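Local coordinates for protein flavin-dependent monooxygenase, oxygenase subunit HsaA (PDB 3AFF) that probably hydroxylates the phenolic seco-steroid 3-HSA next to its hydroxyl group, using reduced FMN and oxygen, as a step in the breakdown of cholesterol, at residues Pro156-Asp160 and Gly161-Asp165; Tyr133-Asn136 and Gly137-Trp141; Gly386-Pro389 and Gly390-Val394; Arg206-Ser209 and Tyr210-Asn214; Glu313-Phe316 and Glu317-Ala320. All coordinates share one frame; numbering follows the deposited sequence. Where two conformers were deposited one is given.

All five contacts are local, each made within one continuous run of chain. Contacts 1 and 2 belong to the same beta sheet, and contact 4 leaves that sheet through strand 207-209 into a short helix; all three are partly buried. Contact 3 is partly buried too, at the C-terminus, and touches both contact 4 and contact 5. Contact 5 starts helix 316-342 and is a surface contact. Their chemistry follows their place. Contact 1 is held by antiparallel strand bonds, whereas contact 2 has no hydrogen bond across it, just an indole packed on Val135 and the Asn136 backbone. Contacts 3, 4 and 5 bond backbone carbonyls to N-H groups where a helix begins.

Contact 1 (Pro156-Asp160 and Gly161-Asp165); sequences PVIKD and GRPVD
Ile158 and Pro163 face each other as a non-hydrogen-bonded antiparallel pair in the beta hairpin of strands 150-159 and 162-172, which a type I' turn from Lys159 to Arg162 closes. The Ile158 side chain can be followed outward. Its CB lies 4.2 Å from the carbonyl O of Arg162. The CG2 branch of Ile158, anti to the backbone N, meets the backbone of Arg162, 3.6 Å from its N. The CG1 branch stands beside the backbone N instead (chi1 -58°), and chi2 (-45°) then turns the terminal Ile158 CD1 over the proline ring, 3.8 Å from Pro163 CG. On this face a second subunit adds its own Ile158 against Ile158 and its Ala125 against Pro163, so the hairpin takes part in the subunit interface.

The other face carries Val157 and Asp165, which lie side by side and point the same way, with Val157 CB 3.9 Å from Asp165 CB. Val164 CG2 packs 3.8 Å from Lys159 CB. At the turn, Lys159 N gives a bond of 2.8 Å to Arg162 O, while the return bond from Arg162 N to Lys159 O is weak. Asp160 and Gly161 both have positive phi, as a type I' turn requires, and Gly161 suits its place because a CB would jam against the preceding carbonyl.

Farther along, two bonds are consistent with a beta bulge in which Val164 is the extra residue between Pro163 and Asp165: Val164 N bonds to Val157 O at 3.0 Å, and Val157 N reaches Asp165 O at 2.8 Å from 53° outside the carbonyl plane.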
loop_
_atom_site.group_PDB
_atom_site.type_symbol
_atom_site.label_atom_id
_atom_site.label_comp_id
_atom_site.label_asym_id
_atom_site.label_seq_id
_atom_site.Cartn_x
_atom_site.Cartn_y
_atom_site.Cartn_z
ATOM N N PRO A 156 22.728 -43.753 -4.467
ATOM C CA PRO A 156 23.771 -43.508 -5.429
ATOM C C PRO A 156 24.387 -44.853 -5.853
ATOM O O PRO A 156 24.268 -45.813 -5.132
ATOM C CB PRO A 156 24.799 -42.679 -4.646
ATOM C CG PRO A 156 24.561 -43.060 -3.171
ATOM C CD PRO A 156 23.142 -43.544 -3.067
ATOM N N VAL A 157 25.022 -44.859 -7.018
ATOM C CA VAL A 157 25.973 -45.900 -7.459
ATOM C C VAL A 157 27.382 -45.466 -7.025
ATOM O O VAL A 157 27.737 -44.330 -7.245
ATOM C CB VAL A 157 25.899 -45.973 -8.984
ATOM C CG1 VAL A 157 26.976 -46.804 -9.567
ATOM C CG2 VAL A 157 24.532 -46.514 -9.417
ATOM N N ILE A 158 28.147 -46.350 -6.342
ATOM C CA ILE A 158 29.516 -46.024 -5.872
ATOM C C ILE A 158 30.469 -46.785 -6.742
ATOM O O ILE A 158 30.300 -47.994 -6.919
ATOM C CB ILE A 158 29.778 -46.512 -4.425
ATOM C CG1 ILE A 158 28.760 -45.906 -3.433
ATOM C CG2 ILE A 158 31.279 -46.232 -3.979
ATOM C CD1 ILE A 158 28.512 -44.453 -3.608
ATOM N N LYS A 159 31.376 -46.078 -7.406
ATOM C CA LYS A 159 32.341 -46.693 -8.305
ATOM C C LYS A 159 33.718 -46.112 -8.056
ATOM O O LYS A 159 33.873 -44.899 -8.015
ATOM C CB LYS A 159 31.949 -46.460 -9.772
ATOM C CG LYS A 159 32.962 -46.903 -10.810
ATOM C CD LYS A 159 32.289 -47.073 -12.159
ATOM C CE LYS A 159 33.306 -46.984 -13.292
ATOM N NZ LYS A 159 32.631 -47.145 -14.618
ATOM N N ASP A 160 34.736 -46.991 -7.965
ATOM C CA ASP A 160 36.077 -46.562 -7.675
ATOM C C ASP A 160 36.072 -45.722 -6.368
ATOM O O ASP A 160 36.857 -44.781 -6.239
ATOM C CB ASP A 160 36.755 -45.723 -8.789
ATOM C CG ASP A 160 36.973 -46.480 -10.124
ATOM O OD1 ASP A 160 37.181 -47.706 -10.122
ATOM O OD2 ASP A 160 36.940 -45.794 -11.188
ATOM N N GLY A 161 35.229 -46.068 -5.410
ATOM C CA GLY A 161 35.287 -45.455 -4.101
ATOM C C GLY A 161 34.572 -44.123 -3.922
ATOM O O GLY A 161 34.808 -43.451 -2.889
ATOM N N ARG A 162 33.731 -43.741 -4.893
ATOM C CA ARG A 162 32.952 -42.484 -4.849
ATOM C C ARG A 162 31.610 -42.580 -5.630
ATOM O O ARG A 162 31.495 -43.370 -6.562
ATOM C CB ARG A 162 33.775 -41.343 -5.452
ATOM C CG ARG A 162 33.891 -41.467 -6.988
ATOM C CD ARG A 162 34.347 -40.196 -7.654
ATOM N NE ARG A 162 33.433 -39.066 -7.468
ATOM C CZ ARG A 162 33.699 -37.836 -7.900
ATOM N NH1 ARG A 162 34.846 -37.609 -8.523
ATOM N NH2 ARG A 162 32.839 -36.838 -7.697
ATOM N N PRO A 163 30.594 -41.733 -5.275
ATOM C CA PRO A 163 29.359 -41.656 -6.095
ATOM C C PRO A 163 29.583 -41.196 -7.513
ATOM O O PRO A 163 30.301 -40.236 -7.766
ATOM C CB PRO A 163 28.492 -40.624 -5.354
ATOM C CG PRO A 163 28.994 -40.655 -3.921
ATOM C CD PRO A 163 30.498 -40.882 -4.060
ATOM N N VAL A 164 28.988 -41.898 -8.462
ATOM C CA VAL A 164 29.094 -41.507 -9.874
ATOM C C VAL A 164 27.697 -41.451 -10.537
ATOM O O VAL A 164 27.573 -41.058 -11.716
ATOM C CB VAL A 164 29.976 -42.557 -10.679
ATOM C CG1 VAL A 164 31.401 -42.622 -10.132
ATOM C CG2 VAL A 164 29.282 -43.885 -10.657
ATOM N N ASP A 165 26.648 -41.889 -9.823
ATOM C CA ASP A 165 25.267 -41.868 -10.406
ATOM C C ASP A 165 24.272 -42.025 -9.256
ATOM O O ASP A 165 24.674 -42.292 -8.122
ATOM C CB ASP A 165 25.121 -43.053 -11.376
ATOM C CG ASP A 165 24.021 -42.832 -12.448
ATOM O OD1 ASP A 165 23.160 -41.931 -12.353
ATOM O OD2 ASP A 165 24.039 -43.592 -13.405
#

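Contact 2 (Tyr133-Asn136 and Gly137-Trp141); sequences YLVN and GSWNW
The indole of Trp139 meets Val135 and Asn136 obliquely, through the far corner of its six-membered ring: Trp139 CH2 lies 3.8 Å from Val135 CG1 and 3.7 Å from Asn136 O. All three residues belong to one beta strand, 132-142, which forms a hairpin with strand 124-129. Next to CH2 in the ring, Trp139 CZ3 approaches the carbonyl carbon, 4.0 Å from Asn136 C. A second flat group of the strand, the indole of Trp141, stacks on His368, meets Trp182 edge-to-face and bonds through NE1 to Ala346 O of a third subunit; Trp141 is a probable FMN-binding residue.

The contact is between residues four apart on the same strand, where Val135 CA and Trp139 CA are 11.8 Å apart. The long indole closes this gap. With CG beside the backbone N (chi1 -84°), the ring leans back along the strand toward Val135, and the two side chains cross at about a right angle. Gly137, between them, is almost fully extended, at backbone angles where a CB would jam against Asn136 O. The strand bends here as well, its two halves running 56° apart.

Asn136 is turned away; its OD1 accepts from Asp199 N, and its side chain packs on Asp160 of a second subunit. The nearest side-chain atoms of Trp139 and Ser119, another probable FMN-binding residue, are about 3 Å apart, and at the pyrrole edge Trp139 NE1 is hydrogen-bonded to Gly154 O of strand 150-159.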
loop_
_atom_site.group_PDB
_atom_site.type_symbol
_atom_site.label_atom_id
_atom_site.label_comp_id
_atom_site.label_asym_id
_atom_site.label_seq_id
_atom_site.Cartn_x
_atom_site.Cartn_y
_atom_site.Cartn_z
ATOM N N TYR A 133 25.735 -54.396 -9.497
ATOM C CA TYR A 133 25.912 -53.608 -8.261
ATOM C C TYR A 133 25.682 -54.535 -7.120
ATOM O O TYR A 133 24.881 -55.443 -7.232
ATOM C CB TYR A 133 24.843 -52.505 -8.139
ATOM C CG TYR A 133 24.765 -51.703 -9.400
ATOM C CD1 TYR A 133 25.706 -50.695 -9.656
ATOM C CD2 TYR A 133 23.760 -51.949 -10.346
ATOM C CE1 TYR A 133 25.672 -49.951 -10.831
ATOM C CE2 TYR A 133 23.699 -51.176 -11.567
ATOM C CZ TYR A 133 24.648 -50.213 -11.790
ATOM O OH TYR A 133 24.630 -49.487 -12.953
ATOM N N LEU A 134 26.424 -54.308 -6.045
ATOM C CA LEU A 134 26.150 -54.938 -4.791
ATOM C C LEU A 134 25.431 -53.848 -3.955
ATOM O O LEU A 134 25.998 -52.774 -3.687
ATOM C CB LEU A 134 27.480 -55.426 -4.148
ATOM C CG LEU A 134 27.311 -56.380 -2.942
ATOM C CD1 LEU A 134 26.717 -57.770 -3.366
ATOM C CD2 LEU A 134 28.674 -56.575 -2.332
ATOM N N VAL A 135 24.200 -54.157 -3.534
ATOM C CA VAL A 135 23.335 -53.187 -2.867
ATOM C C VAL A 135 23.162 -53.522 -1.381
ATOM O O VAL A 135 23.026 -54.699 -1.004
ATOM C CB VAL A 135 21.954 -53.024 -3.570
ATOM C CG1 VAL A 135 21.017 -52.042 -2.748
ATOM C CG2 VAL A 135 22.149 -52.472 -5.049
ATOM N N ASN A 136 23.219 -52.470 -0.570
ATOM C CA ASN A 136 23.120 -52.585 0.878
ATOM C C ASN A 136 22.368 -51.402 1.382
ATOM O O ASN A 136 22.611 -50.290 0.934
ATOM C CB ASN A 136 24.505 -52.635 1.551
ATOM C CG ASN A 136 25.097 -54.032 1.533
ATOM O OD1 ASN A 136 24.618 -54.936 2.233
ATOM N ND2 ASN A 136 26.088 -54.244 0.689
ATOM N N GLY A 137 21.468 -51.624 2.335
ATOM C CA GLY A 137 20.815 -50.495 2.957
ATOM C C GLY A 137 19.613 -50.885 3.737
ATOM O O GLY A 137 19.292 -52.059 3.804
ATOM N N SER A 138 18.926 -49.893 4.304
ATOM C CA SER A 138 17.758 -50.151 5.133
ATOM C C SER A 138 16.794 -48.983 4.906
ATOM O O SER A 138 17.045 -47.869 5.384
ATOM C CB SER A 138 18.143 -50.274 6.628
ATOM O OG SER A 138 16.942 -50.549 7.362
ATOM N N TRP A 139 15.704 -49.237 4.186
ATOM C CA TRP A 139 14.869 -48.161 3.626
ATOM C C TRP A 139 13.487 -48.174 4.248
ATOM O O TRP A 139 12.788 -49.170 4.132
ATOM C CB TRP A 139 14.681 -48.434 2.134
ATOM C CG TRP A 139 15.788 -47.961 1.236
ATOM C CD1 TRP A 139 15.869 -46.756 0.634
ATOM C CD2 TRP A 139 16.919 -48.706 0.790
ATOM N NE1 TRP A 139 17.004 -46.658 -0.142
ATOM C CE2 TRP A 139 17.657 -47.865 -0.071
ATOM C CE3 TRP A 139 17.402 -50.002 1.053
ATOM C CZ2 TRP A 139 18.819 -48.279 -0.692
ATOM C CZ3 TRP A 139 18.566 -50.395 0.448
ATOM C CH2 TRP A 139 19.264 -49.552 -0.415
ATOM N N ASN A 140 13.072 -47.068 4.859
ATOM C CA ASN A 140 11.798 -47.005 5.551
ATOM C C ASN A 140 10.664 -46.432 4.699
ATOM O O ASN A 140 10.870 -46.031 3.560
ATOM C CB ASN A 140 11.950 -46.164 6.854
ATOM C CG ASN A 140 12.224 -44.688 6.572
ATOM O OD1 ASN A 140 12.096 -44.212 5.429
ATOM N ND2 ASN A 140 12.560 -43.948 7.617
ATOM N N TRP A 141 9.464 -46.408 5.272
ATOM C CA TRP A 141 8.325 -45.745 4.628
ATOM C C TRP A 141 7.970 -46.343 3.280
ATOM O O TRP A 141 7.627 -45.596 2.341
ATOM C CB TRP A 141 8.625 -44.262 4.416
ATOM C CG TRP A 141 7.995 -43.314 5.402
ATOM C CD1 TRP A 141 8.604 -42.731 6.491
ATOM C CD2 TRP A 141 6.660 -42.767 5.339
ATOM N NE1 TRP A 141 7.708 -41.901 7.134
ATOM C CE2 TRP A 141 6.514 -41.898 6.447
ATOM C CE3 TRP A 141 5.562 -42.958 4.465
ATOM C CZ2 TRP A 141 5.323 -41.204 6.700
ATOM C CZ3 TRP A 141 4.355 -42.299 4.726
ATOM C CH2 TRP A 141 4.245 -41.412 5.834
#

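Contact 3 (Gly386-Pro389 and Gly390-Val394); sequences GLPP and GDTMV
Thr392 reaches back to Pro389 through two hydrogen bonds that end on one carbonyl oxygen. Its hydroxyl donates from OG1 to Pro389 O at 2.6 Å, in the carbonyl plane and with a wide C=O...O angle of 157°. Its backbone N donates to the same Pro389 O at 2.9 Å, but from 40° above that plane, so the two donors come from different directions. The hydroxyl can do this because chi1 (67°) sets OG1 between the backbone N and the carbonyl carbon. OG1 is also hydrogen-bonded to Asn214 ND2.

Apolar contacts follow the two prolines. Pro388 CG lies 3.9 Å from Met393 SD, and the two side chains cross at about a right angle, the methionine being bent at both chi2 and chi3. Pro389 CG touches the methyl of Thr392, 4.1 Å from CG2.

Backbone bonding is sparse. Met393 N to Gly390 O, at 3.1 Å, follows Thr392 N to Pro389 O as a second bond spanning three residues, which makes the weakly bonded helix 390-393 a 3-10-like turn. It ends the chain between two helices. Tyr210 and Asn214 of helix 210-214 pack against Pro388 and Met393, while Arg323 of helix 316-342 binds Met393 O.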
loop_
_atom_site.group_PDB
_atom_site.type_symbol
_atom_site.label_atom_id
_atom_site.label_comp_id
_atom_site.label_asym_id
_atom_site.label_seq_id
_atom_site.Cartn_x
_atom_site.Cartn_y
_atom_site.Cartn_z
ATOM N N GLY A 386 26.105 -37.995 -7.451
ATOM C CA GLY A 386 25.674 -38.673 -8.622
ATOM C C GLY A 386 24.392 -38.177 -9.218
ATOM O O GLY A 386 23.969 -38.678 -10.265
ATOM N N LEU A 387 23.776 -37.178 -8.583
ATOM C CA LEU A 387 22.477 -36.654 -8.990
ATOM C C LEU A 387 22.575 -35.881 -10.326
ATOM O O LEU A 387 23.664 -35.365 -10.676
ATOM C CB LEU A 387 21.916 -35.766 -7.859
ATOM C CG LEU A 387 21.234 -36.567 -6.743
ATOM C CD1 LEU A 387 21.178 -35.801 -5.387
ATOM C CD2 LEU A 387 19.853 -37.083 -7.163
ATOM N N PRO A 388 21.445 -35.769 -11.068
ATOM C CA PRO A 388 21.441 -34.954 -12.278
ATOM C C PRO A 388 21.314 -33.478 -11.897
ATOM O O PRO A 388 21.056 -33.194 -10.748
ATOM C CB PRO A 388 20.155 -35.416 -13.003
ATOM C CG PRO A 388 19.265 -35.986 -11.906
ATOM C CD PRO A 388 20.100 -36.310 -10.739
ATOM N N PRO A 389 21.489 -32.534 -12.859
ATOM C CA PRO A 389 21.336 -31.123 -12.541
ATOM C C PRO A 389 19.953 -30.916 -11.968
ATOM O O PRO A 389 18.967 -31.425 -12.521
ATOM C CB PRO A 389 21.424 -30.404 -13.905
ATOM C CG PRO A 389 21.895 -31.362 -14.846
ATOM C CD PRO A 389 21.806 -32.766 -14.274
ATOM N N GLY A 390 19.903 -30.150 -10.887
ATOM C CA GLY A 390 18.702 -29.951 -10.097
ATOM C C GLY A 390 17.504 -29.415 -10.857
ATOM O O GLY A 390 16.347 -29.777 -10.495
ATOM N N ASP A 391 17.735 -28.576 -11.883
ATOM C CA ASP A 391 16.590 -28.075 -12.668
ATOM C C ASP A 391 15.873 -29.200 -13.455
ATOM O O ASP A 391 14.686 -29.067 -13.769
ATOM C CB ASP A 391 16.955 -26.867 -13.553
ATOM C CG ASP A 391 18.032 -27.173 -14.571
ATOM O OD1 ASP A 391 18.094 -28.316 -15.066
ATOM O OD2 ASP A 391 18.826 -26.253 -14.896
ATOM N N THR A 392 16.570 -30.318 -13.745
ATOM C CA THR A 392 15.936 -31.476 -14.420
ATOM C C THR A 392 14.978 -32.230 -13.488
ATOM O O THR A 392 14.046 -32.930 -13.954
ATOM C CB THR A 392 16.950 -32.481 -15.022
ATOM O OG1 THR A 392 17.659 -33.125 -13.959
ATOM C CG2 THR A 392 17.982 -31.820 -15.971
ATOM N N MET A 393 15.177 -32.058 -12.185
ATOM C CA MET A 393 14.366 -32.701 -11.156
ATOM C C MET A 393 13.075 -31.962 -10.798
ATOM O O MET A 393 12.141 -32.508 -10.167
ATOM C CB MET A 393 15.237 -32.943 -9.876
ATOM C CG MET A 393 16.361 -34.001 -10.058
ATOM S SD MET A 393 15.708 -35.690 -10.232
ATOM C CE MET A 393 14.813 -36.022 -8.712
ATOM N N VAL A 394 13.010 -30.689 -11.168
ATOM C CA VAL A 394 11.896 -29.845 -10.765
ATOM C C VAL A 394 10.550 -30.361 -11.313
ATOM O O VAL A 394 10.574 -30.833 -12.469
ATOM C CB VAL A 394 12.143 -28.381 -11.227
ATOM C CG1 VAL A 394 10.892 -27.555 -11.058
ATOM C CG2 VAL A 394 13.333 -27.751 -10.450
#

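Contact 4 (Arg206-Ser209 and Tyr210-Asn214); sequences RFLS and YKAMN
Met213 N bonds to Ser209 O at 3.1 Å in a nearly straight hydrogen bond (169° at the hydrogen), and the tight part of the contact is centred on this carbonyl, where strand 207-209 passes into helix 210-214. The methyl of Ala212 lies beside the same oxygen, with Ala212 CB 3.7 Å from Ser209 O. Next to it comes ordinary apolar packing: Leu208 CD2 lies 4.1 Å from Met213 SD, where the two side chains cross at about a right angle.

Ser209 is the N-cap of the helix. Its OG, anti to the backbone N (chi1 177°), stands beside the carbonyl carbon, on the helix side, where it accepts from Lys211 N at 3.2 Å in a bent bond, with 138° at the hydrogen. The same OG is hydrogen-bonded to Asp165 OD1 on the neighbouring strand 162-172, so the hydroxyl ties the helix start to the sheet of this acyl-CoA dehydrogenase-like fold.

The solvent side belongs to Lys211. Its CB stays close, 3.4 Å from Ser209 OG, but the rest of the chain runs outward and bends only at chi4. Tyr210 also points away from the strand, yet it is buried: it touches through its CB, 3.7 Å from Ser209 C, and the near edge of its ring. The ring meets those of Phe166 and Trp233, and the nearest side-chain atoms of Tyr210 and Tyr120, a probable FMN-binding residue, are about 4 Å apart.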
loop_
_atom_site.group_PDB
_atom_site.type_symbol
_atom_site.label_atom_id
_atom_site.label_comp_id
_atom_site.label_asym_id
_atom_site.label_seq_id
_atom_site.Cartn_x
_atom_site.Cartn_y
_atom_site.Cartn_z
ATOM N N ARG A 206 18.589 -53.671 -14.063
ATOM C CA ARG A 206 17.661 -53.372 -12.989
ATOM C C ARG A 206 18.056 -52.163 -12.114
ATOM O O ARG A 206 17.680 -52.065 -10.980
ATOM C CB ARG A 206 17.343 -54.623 -12.176
ATOM C CG ARG A 206 16.419 -55.624 -12.889
ATOM C CD ARG A 206 15.716 -56.581 -11.931
ATOM N NE ARG A 206 16.471 -57.828 -11.784
ATOM C CZ ARG A 206 17.087 -58.242 -10.665
ATOM N NH1 ARG A 206 17.046 -57.502 -9.541
ATOM N NH2 ARG A 206 17.801 -59.389 -10.664
ATOM N N PHE A 207 18.784 -51.241 -12.693
ATOM C CA PHE A 207 18.991 -49.935 -12.120
ATOM C C PHE A 207 18.563 -48.938 -13.173
ATOM O O PHE A 207 18.978 -49.098 -14.315
ATOM C CB PHE A 207 20.481 -49.678 -11.894
ATOM C CG PHE A 207 20.829 -48.235 -11.556
ATOM C CD1 PHE A 207 20.570 -47.723 -10.259
ATOM C CD2 PHE A 207 21.511 -47.426 -12.459
ATOM C CE1 PHE A 207 20.900 -46.407 -9.895
ATOM C CE2 PHE A 207 21.848 -46.091 -12.113
ATOM C CZ PHE A 207 21.567 -45.605 -10.814
ATOM N N LEU A 208 17.869 -47.854 -12.771
ATOM C CA LEU A 208 17.508 -46.806 -13.707
ATOM C C LEU A 208 17.899 -45.462 -13.066
ATOM O O LEU A 208 17.420 -45.135 -11.958
ATOM C CB LEU A 208 15.992 -46.833 -14.024
ATOM C CG LEU A 208 15.504 -45.624 -14.841
ATOM C CD1 LEU A 208 16.166 -45.643 -16.202
ATOM C CD2 LEU A 208 13.991 -45.591 -14.987
ATOM N N SER A 209 18.768 -44.726 -13.765
ATOM C CA SER A 209 19.302 -43.446 -13.318
ATOM C C SER A 209 18.246 -42.321 -13.440
ATOM O O SER A 209 17.432 -42.306 -14.384
ATOM C CB SER A 209 20.491 -43.156 -14.216
ATOM O OG SER A 209 21.089 -41.904 -13.958
ATOM N N TYR A 210 18.270 -41.402 -12.491
ATOM C CA TYR A 210 17.432 -40.182 -12.539
ATOM C C TYR A 210 17.861 -39.343 -13.738
ATOM O O TYR A 210 17.007 -38.711 -14.376
ATOM C CB TYR A 210 17.618 -39.380 -11.261
ATOM C CG TYR A 210 16.796 -39.857 -10.093
ATOM C CD1 TYR A 210 16.072 -41.066 -10.161
ATOM C CD2 TYR A 210 16.701 -39.093 -8.926
ATOM C CE1 TYR A 210 15.294 -41.507 -9.100
ATOM C CE2 TYR A 210 15.897 -39.565 -7.805
ATOM C CZ TYR A 210 15.241 -40.757 -7.919
ATOM O OH TYR A 210 14.468 -41.243 -6.908
ATOM N N LYS A 211 19.160 -39.396 -14.108
ATOM C CA LYS A 211 19.629 -38.639 -15.232
ATOM C C LYS A 211 18.917 -39.121 -16.538
ATOM O O LYS A 211 18.326 -38.320 -17.303
ATOM C CB LYS A 211 21.134 -38.728 -15.294
ATOM C CG LYS A 211 21.704 -38.030 -16.540
ATOM C CD LYS A 211 23.182 -38.342 -16.817
ATOM C CE LYS A 211 23.797 -37.223 -17.704
ATOM N NZ LYS A 211 23.464 -35.799 -17.145
ATOM N N ALA A 212 18.927 -40.439 -16.748
ATOM C CA ALA A 212 18.308 -41.083 -17.884
ATOM C C ALA A 212 16.812 -40.843 -17.994
ATOM O O ALA A 212 16.282 -40.604 -19.086
ATOM C CB ALA A 212 18.639 -42.648 -17.876
ATOM N N MET A 213 16.105 -40.949 -16.881
ATOM C CA MET A 213 14.687 -40.623 -16.852
ATOM C C MET A 213 14.493 -39.136 -17.312
ATOM O O MET A 213 13.722 -38.828 -18.270
ATOM C CB MET A 213 14.216 -40.927 -15.428
ATOM C CG MET A 213 12.783 -40.750 -15.056
ATOM S SD MET A 213 12.460 -41.990 -13.748
ATOM C CE MET A 213 13.737 -41.448 -12.536
ATOM N N ASN A 214 15.248 -38.221 -16.722
ATOM C CA ASN A 214 15.063 -36.809 -17.034
ATOM C C ASN A 214 15.592 -36.418 -18.434
ATOM O O ASN A 214 15.050 -35.516 -19.075
ATOM C CB ASN A 214 15.699 -35.976 -15.939
ATOM C CG ASN A 214 15.021 -36.157 -14.583
ATOM O OD1 ASN A 214 13.857 -36.617 -14.462
ATOM N ND2 ASN A 214 15.737 -35.756 -13.538
#

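Contact 5 (Glu313-Phe316 and Glu317-Ala320); sequences EIPF and ELRA
Ile314 puts its CG2 methyl into the hollow between Leu318 and Arg319, on the first turn of helix 316-342. Ile314 CG2 is 3.8 Å from Arg319 CG and 4.1 Å from Leu318 CD2. The Pro315 ring fills the next hollow, between Glu317 and Leu318, with its CB 3.8 Å from Glu317 CG and its CD 4.0 Å from Leu318 CB. Glu317 curls back to make one wall of it, because its CG stands between the backbone N and the carbonyl carbon and the chain turns again at chi2.

Pro315 is the N-cap residue, and its O receives only weak bonds, from Leu318 N and Arg319 N. The first strong helical bond is the next one, from Ala320 N to Phe316 O at 2.9 Å and nearly straight at 174°.

Phe316 is the third bump. Its CG lies anti to the backbone N (chi1 172°), beside the carbonyl carbon, which brings the ring up to Arg319 and Ala320. Phe316 CE2 rests 4.0 Å from Ala320 CB, while Phe316 CD1 points at one face of the Arg319 guanidinium, 3.8 Å from NH1, with the two planes 81° apart.

Arg319 divides its chemistry: carbon and a guanidinium face are used on Ile314 and Phe316, while NH2 bonds to Val394 O, an oxygen of the C-terminal carboxylate, tying this helix start to the end of the chain; a further bond from NH2 to Asp391 O is probable but doubtfully short.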
loop_
_atom_site.group_PDB
_atom_site.type_symbol
_atom_site.label_atom_id
_atom_site.label_comp_id
_atom_site.label_asym_id
_atom_site.label_seq_id
_atom_site.Cartn_x
_atom_site.Cartn_y
_atom_site.Cartn_z
ATOM N N GLU A 313 6.977 -30.456 -26.424
ATOM C CA GLU A 313 7.793 -30.445 -25.231
ATOM C C GLU A 313 7.162 -29.653 -24.080
ATOM O O GLU A 313 6.423 -28.672 -24.306
ATOM C CB GLU A 313 9.132 -29.868 -25.581
ATOM C CG GLU A 313 10.022 -30.910 -26.269
ATOM C CD GLU A 313 11.313 -30.302 -26.765
ATOM O OE1 GLU A 313 11.534 -29.066 -26.524
ATOM O OE2 GLU A 313 12.107 -31.068 -27.388
ATOM N N ILE A 314 7.415 -30.111 -22.860
ATOM C CA ILE A 314 6.982 -29.392 -21.665
ATOM C C ILE A 314 8.012 -28.302 -21.273
ATOM O O ILE A 314 9.184 -28.576 -21.129
ATOM C CB ILE A 314 6.706 -30.349 -20.518
ATOM C CG1 ILE A 314 5.529 -31.294 -20.885
ATOM C CG2 ILE A 314 6.422 -29.541 -19.239
ATOM C CD1 ILE A 314 5.419 -32.616 -20.108
ATOM N N PRO A 315 7.583 -27.048 -21.139
ATOM C CA PRO A 315 8.622 -26.102 -20.771
ATOM C C PRO A 315 9.031 -26.139 -19.292
ATOM O O PRO A 315 8.248 -26.552 -18.411
ATOM C CB PRO A 315 8.023 -24.729 -21.115
ATOM C CG PRO A 315 6.593 -24.981 -21.560
ATOM C CD PRO A 315 6.261 -26.433 -21.377
ATOM N N PHE A 316 10.234 -25.659 -19.019
ATOM C CA PHE A 316 10.703 -25.629 -17.643
ATOM C C PHE A 316 9.730 -24.826 -16.767
ATOM O O PHE A 316 9.425 -25.248 -15.653
ATOM C CB PHE A 316 12.143 -25.095 -17.535
ATOM C CG PHE A 316 12.584 -24.879 -16.112
ATOM C CD1 PHE A 316 13.042 -25.951 -15.337
ATOM C CD2 PHE A 316 12.451 -23.640 -15.516
ATOM C CE1 PHE A 316 13.420 -25.763 -13.992
ATOM C CE2 PHE A 316 12.828 -23.456 -14.160
ATOM C CZ PHE A 316 13.312 -24.541 -13.407
ATOM N N GLU A 317 9.219 -23.690 -17.263
ATOM C CA GLU A 317 8.342 -22.831 -16.446
ATOM C C GLU A 317 7.089 -23.564 -16.005
ATOM O O GLU A 317 6.611 -23.308 -14.903
ATOM C CB GLU A 317 7.946 -21.546 -17.177
ATOM C CG GLU A 317 7.517 -21.844 -18.656
ATOM C CD GLU A 317 6.158 -21.177 -19.121
ATOM O OE1 GLU A 317 5.189 -21.951 -19.505
ATOM O OE2 GLU A 317 6.101 -19.897 -19.103
ATOM N N LEU A 318 6.593 -24.512 -16.812
ATOM C CA LEU A 318 5.414 -25.295 -16.425
ATOM C C LEU A 318 5.732 -26.303 -15.307
ATOM O O LEU A 318 4.954 -26.471 -14.332
ATOM C CB LEU A 318 4.804 -25.995 -17.654
ATOM C CG LEU A 318 3.606 -26.922 -17.435
ATOM C CD1 LEU A 318 2.491 -26.302 -16.558
ATOM C CD2 LEU A 318 2.998 -27.413 -18.754
ATOM N N ARG A 319 6.842 -27.038 -15.452
ATOM C CA ARG A 319 7.262 -27.965 -14.386
ATOM C C ARG A 319 7.511 -27.193 -13.084
ATOM O O ARG A 319 7.100 -27.626 -11.994
ATOM C CB ARG A 319 8.524 -28.731 -14.826
ATOM C CG ARG A 319 8.312 -29.822 -15.935
ATOM C CD ARG A 319 9.640 -30.116 -16.734
ATOM N NE ARG A 319 10.659 -30.207 -15.773
ATOM C CZ ARG A 319 11.905 -29.752 -15.839
ATOM N NH1 ARG A 319 12.470 -29.305 -16.929
ATOM N NH2 ARG A 319 12.604 -29.856 -14.750
ATOM N N ALA A 320 8.173 -26.054 -13.206
ATOM C CA ALA A 320 8.352 -25.130 -12.049
ATOM C C ALA A 320 7.061 -24.674 -11.321
ATOM O O ALA A 320 6.943 -24.787 -10.103
ATOM C CB ALA A 320 9.185 -23.928 -12.469
#